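PDB 3OYZ: malate Synthase, which catalyses the magnesium-dependent Claisen condensation of acetyl-CoA with glyoxylate and the hydrolysis of the resulting malyl-CoA to malate in the glyoxylate cycle. Local coordinates for residues A[242-247]-A[254-259]. Residues are numbered along the deposited sequence; the frame is centred on the assembly and turned at random.
With ACO (acetyl coenzyme *a), chain B; PYR (pyruvic acid), chain C.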
loop_
_atom_site.group_PDB
_atom_site.type_symbol
_atom_site.label_atom_id
_atom_site.label_comp_id
_atom_site.label_asym_id
_atom_site.label_seq_id
_atom_site.Cartn_x
_atom_site.Cartn_y
_atom_site.Cartn_z
ATOM N N ARG A 242 10.628 -20.211 2.139
ATOM C CA ARG A 242 9.918 -20.265 3.411
ATOM C C ARG A 242 9.654 -18.896 4.010
ATOM O O ARG A 242 8.562 -18.666 4.525
ATOM C CB ARG A 242 10.650 -21.069 4.513
ATOM C CG ARG A 242 10.653 -22.563 4.304
ATOM C CD ARG A 242 11.680 -23.190 5.255
ATOM N NE ARG A 242 11.648 -24.614 4.977
ATOM C CZ ARG A 242 12.511 -25.497 5.457
ATOM N NH1 ARG A 242 13.473 -25.083 6.271
ATOM N NH2 ARG A 242 12.384 -26.782 5.133
ATOM N N GLU A 243 10.656 -18.030 4.011
ATOM C CA GLU A 243 10.504 -16.669 4.552
ATOM C C GLU A 243 9.437 -15.854 3.750
ATOM O O GLU A 243 8.692 -15.060 4.342
ATOM C CB GLU A 243 11.845 -15.936 4.391
ATOM C CG GLU A 243 12.881 -16.455 5.420
ATOM C CD GLU A 243 14.264 -15.828 5.234
ATOM O OE1 GLU A 243 14.510 -15.126 4.215
ATOM O OE2 GLU A 243 15.131 -16.071 6.106
ATOM N N ARG A 244 9.408 -16.028 2.424
ATOM C CA ARG A 244 8.399 -15.350 1.581
ATOM C C ARG A 244 7.003 -15.857 1.959
ATOM O O ARG A 244 6.052 -15.078 2.126
ATOM C CB ARG A 244 8.695 -15.606 0.102
ATOM C CG ARG A 244 7.584 -15.068 -0.804
ATOM C CD ARG A 244 7.422 -13.516 -0.478
ATOM N NE ARG A 244 6.706 -12.965 -1.617
ATOM C CZ ARG A 244 7.248 -12.268 -2.596
ATOM N NH1 ARG A 244 8.542 -11.883 -2.574
ATOM N NH2 ARG A 244 6.446 -12.002 -3.604
ATOM N N MET A 245 6.845 -17.165 2.130
ATOM C CA MET A 245 5.518 -17.702 2.501
ATOM C C MET A 245 5.043 -17.182 3.835
ATOM O O MET A 245 3.874 -16.832 3.980
ATOM C CB MET A 245 5.505 -19.233 2.508
ATOM C CG MET A 245 5.603 -19.737 1.060
ATOM S SD MET A 245 5.486 -21.594 1.157
ATOM C CE MET A 245 7.154 -22.049 1.657
ATOM N N THR A 246 5.954 -17.098 4.806
ATOM C CA THR A 246 5.617 -16.529 6.101
ATOM C C THR A 246 5.230 -15.065 5.956
ATOM O O THR A 246 4.253 -14.669 6.574
ATOM C CB THR A 246 6.793 -16.635 7.072
ATOM O OG1 THR A 246 7.051 -18.025 7.286
ATOM C CG2 THR A 246 6.429 -15.968 8.365
ATOM N N ASP A 247 5.998 -14.288 5.195
ATOM C CA ASP A 247 5.618 -12.893 4.925
ATOM C C ASP A 247 4.227 -12.773 4.247
ATOM O O ASP A 247 3.399 -11.998 4.701
ATOM C CB ASP A 247 6.682 -12.269 4.031
ATOM C CG ASP A 247 6.658 -10.750 4.096
ATOM O OD1 ASP A 247 7.114 -10.202 5.118
ATOM O OD2 ASP A 247 6.165 -10.067 3.173
ATOM N N LEU A 254 -2.462 -16.924 1.559
ATOM C CA LEU A 254 -2.034 -18.186 2.209
ATOM C C LEU A 254 -1.594 -19.192 1.171
ATOM O O LEU A 254 -1.167 -20.292 1.530
ATOM C CB LEU A 254 -3.180 -18.758 3.053
ATOM C CG LEU A 254 -3.776 -17.851 4.133
ATOM C CD1 LEU A 254 -4.904 -18.502 4.968
ATOM C CD2 LEU A 254 -2.741 -17.188 5.081
ATOM N N GLY A 255 -1.755 -18.894 -0.115
ATOM C CA GLY A 255 -1.303 -19.789 -1.173
ATOM C C GLY A 255 -0.130 -19.225 -1.932
ATOM O O GLY A 255 0.063 -17.997 -1.941
ATOM N N ILE A 256 0.641 -20.071 -2.609
ATOM C CA ILE A 256 1.791 -19.554 -3.335
ATOM C C ILE A 256 1.982 -20.367 -4.586
ATOM O O ILE A 256 1.595 -21.515 -4.605
ATOM C CB ILE A 256 3.115 -19.428 -2.495
ATOM C CG1 ILE A 256 4.217 -18.682 -3.270
ATOM C CG2 ILE A 256 3.564 -20.881 -2.017
ATOM C CD1 ILE A 256 5.387 -18.159 -2.405
ATOM N N TRP A 257 2.555 -19.777 -5.631
ATOM C CA TRP A 257 2.840 -20.515 -6.858
ATOM C C TRP A 257 4.028 -21.475 -6.534
ATOM O O TRP A 257 4.893 -21.126 -5.736
ATOM C CB TRP A 257 3.333 -19.519 -7.884
ATOM C CG TRP A 257 3.241 -19.856 -9.332
ATOM C CD1 TRP A 257 3.911 -20.877 -10.020
ATOM C CD2 TRP A 257 2.525 -19.098 -10.317
ATOM N NE1 TRP A 257 3.548 -20.825 -11.352
ATOM C CE2 TRP A 257 2.723 -19.739 -11.562
ATOM C CE3 TRP A 257 1.674 -17.964 -10.253
ATOM C CZ2 TRP A 257 2.130 -19.266 -12.737
ATOM C CZ3 TRP A 257 1.062 -17.517 -11.396
ATOM C CH2 TRP A 257 1.304 -18.149 -12.650
ATOM N N SER A 258 4.017 -22.665 -7.128
ATOM C CA SER A 258 5.120 -23.638 -7.008
ATOM C C SER A 258 5.682 -23.933 -8.371
ATOM O O SER A 258 4.903 -24.071 -9.303
ATOM C CB SER A 258 4.577 -24.918 -6.385
ATOM O OG SER A 258 4.513 -24.615 -5.028
ATOM N N LEU A 259 7.005 -23.929 -8.547
ATOM C CA LEU A 259 7.552 -24.093 -9.903
ATOM C C LEU A 259 8.097 -25.534 -10.051
ATOM O O LEU A 259 8.393 -26.002 -11.157
ATOM C CB LEU A 259 8.667 -23.073 -10.197
ATOM C CG LEU A 259 8.123 -21.630 -10.203
ATOM C CD1 LEU A 259 9.255 -20.675 -10.344
ATOM C CD2 LEU A 259 7.174 -21.586 -11.409
HETATM N N1A ACO B . 6.080 -29.956 -13.730
HETATM C C2A ACO B . 6.274 -31.283 -13.859
HETATM N N3A ACO B . 7.466 -31.838 -13.577
HETATM C C4A ACO B . 8.542 -31.115 -13.172
HETATM C C5A ACO B . 8.357 -29.656 -13.019
HETATM C C6A ACO B . 7.044 -29.080 -13.364
HETATM N N6A ACO B . 6.932 -27.729 -13.256
HETATM N N7A ACO B . 9.526 -29.139 -12.619
HETATM C C8A ACO B . 10.402 -30.169 -12.540
HETATM N N9A ACO B . 9.812 -31.339 -12.816
HETATM C C1B ACO B . 10.523 -32.658 -12.780
HETATM C C2B ACO B . 11.927 -32.444 -13.330
HETATM O O2B ACO B . 11.886 -32.555 -14.752
HETATM C C3B ACO B . 12.732 -33.527 -12.641
HETATM O O3B ACO B . 12.379 -34.698 -13.383
HETATM P P3B ACO B . 13.272 -36.076 -13.508
HETATM O O7A ACO B . 12.485 -36.951 -12.544
HETATM O O8A ACO B . 14.636 -35.577 -13.076
HETATM O O9A ACO B . 13.243 -36.492 -14.961
HETATM C C4B ACO B . 12.090 -33.573 -11.264
HETATM O O4B ACO B . 10.728 -33.160 -11.446
HETATM C C5B ACO B . 12.747 -32.590 -10.301
HETATM O O5B ACO B . 13.056 -31.415 -11.054
HETATM P P1A ACO B . 14.013 -30.260 -10.485
HETATM O O1A ACO B . 15.447 -30.651 -10.331
HETATM O O2A ACO B . 13.352 -29.839 -9.205
HETATM O O3A ACO B . 14.002 -29.002 -11.476
HETATM P P2A ACO B . 14.778 -29.007 -12.878
HETATM O O4A ACO B . 14.388 -30.369 -13.354
HETATM O O5A ACO B . 16.124 -28.353 -12.649
HETATM O O6A ACO B . 14.038 -27.909 -13.823
HETATM C CBP ACO B . 12.667 -25.934 -14.341
HETATM C CCP ACO B . 13.750 -26.552 -13.450
HETATM C CDP ACO B . 13.099 -25.936 -15.806
HETATM C CEP ACO B . 12.521 -24.479 -13.911
HETATM C CAP ACO B . 11.336 -26.693 -14.269
HETATM O OAP ACO B . 11.110 -26.884 -12.880
HETATM C C9P ACO B . 10.154 -25.940 -14.844
HETATM O O9P ACO B . 10.053 -25.792 -16.067
HETATM N N8P ACO B . 9.278 -25.436 -13.958
HETATM C C7P ACO B . 8.110 -24.713 -14.443
HETATM C C6P ACO B . 8.435 -23.312 -14.984
HETATM C C5P ACO B . 7.089 -22.637 -15.172
HETATM O O5P ACO B . 6.057 -23.239 -14.880
HETATM N N4P ACO B . 7.133 -21.376 -15.601
HETATM C C3P ACO B . 5.967 -20.534 -15.805
HETATM C C2P ACO B . 5.292 -20.166 -14.481
HETATM S S1P ACO B . 6.176 -18.687 -14.081
HETATM C C ACO B . 5.558 -17.398 -14.970
HETATM O O ACO B . 4.859 -17.535 -15.956
HETATM C CH3 ACO B . 5.958 -16.025 -14.524
HETATM C C PYR C . 4.372 -13.918 -13.992
HETATM O O PYR C . 4.276 -13.104 -14.973
HETATM O OXT PYR C . 4.938 -13.612 -12.880
HETATM C CA PYR C . 3.698 -15.133 -14.121
HETATM O O3 PYR C . 3.012 -15.390 -15.199
HETATM C CB PYR C . 3.690 -16.102 -12.998
#
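The indole of Trp257 meets the methyl carbon CB of pyruvate with one face: CB sits over the six-membered ring, displaced toward its rim, 3.2 Å from CH2. Acetyl-CoA reaches the same ring obliquely, its C2P 3.6 Å from Trp257 NE1, whose N-H is taken by Thr16, while Phe14 packs edge-to-face with the indole. An alanine in place of Trp257 would probably leave the pyruvate methyl and the thioester arm without this wall and Thr16 without its indole partner. Two residues on, the carbonyl O of Leu259 accepts from N8P (3.0 Å) and N6A (3.1 Å) of acetyl-CoA, tying pantetheine arm and adenine to one atom, with a weak third bond from OAP.

Ile256 points toward helix 238-249. With CG1 anti to its backbone N (chi1 -171°), Ile256 sends its CD1 to Met245 CG (3.8 Å) and Arg244 CG (4.1 Å), while Ile256 CG2 touches Met245 SD at 3.8 Å. Only the aliphatic root of Arg244 packs here; its guanidinium pairs with Asp229 and Glu190. The contact packs the helix of the beta-alpha-beta unit 226-229, 238-249, 255-258 on its second strand, which meets the ligands at its C-terminal end, where TIM-barrel active sites lie.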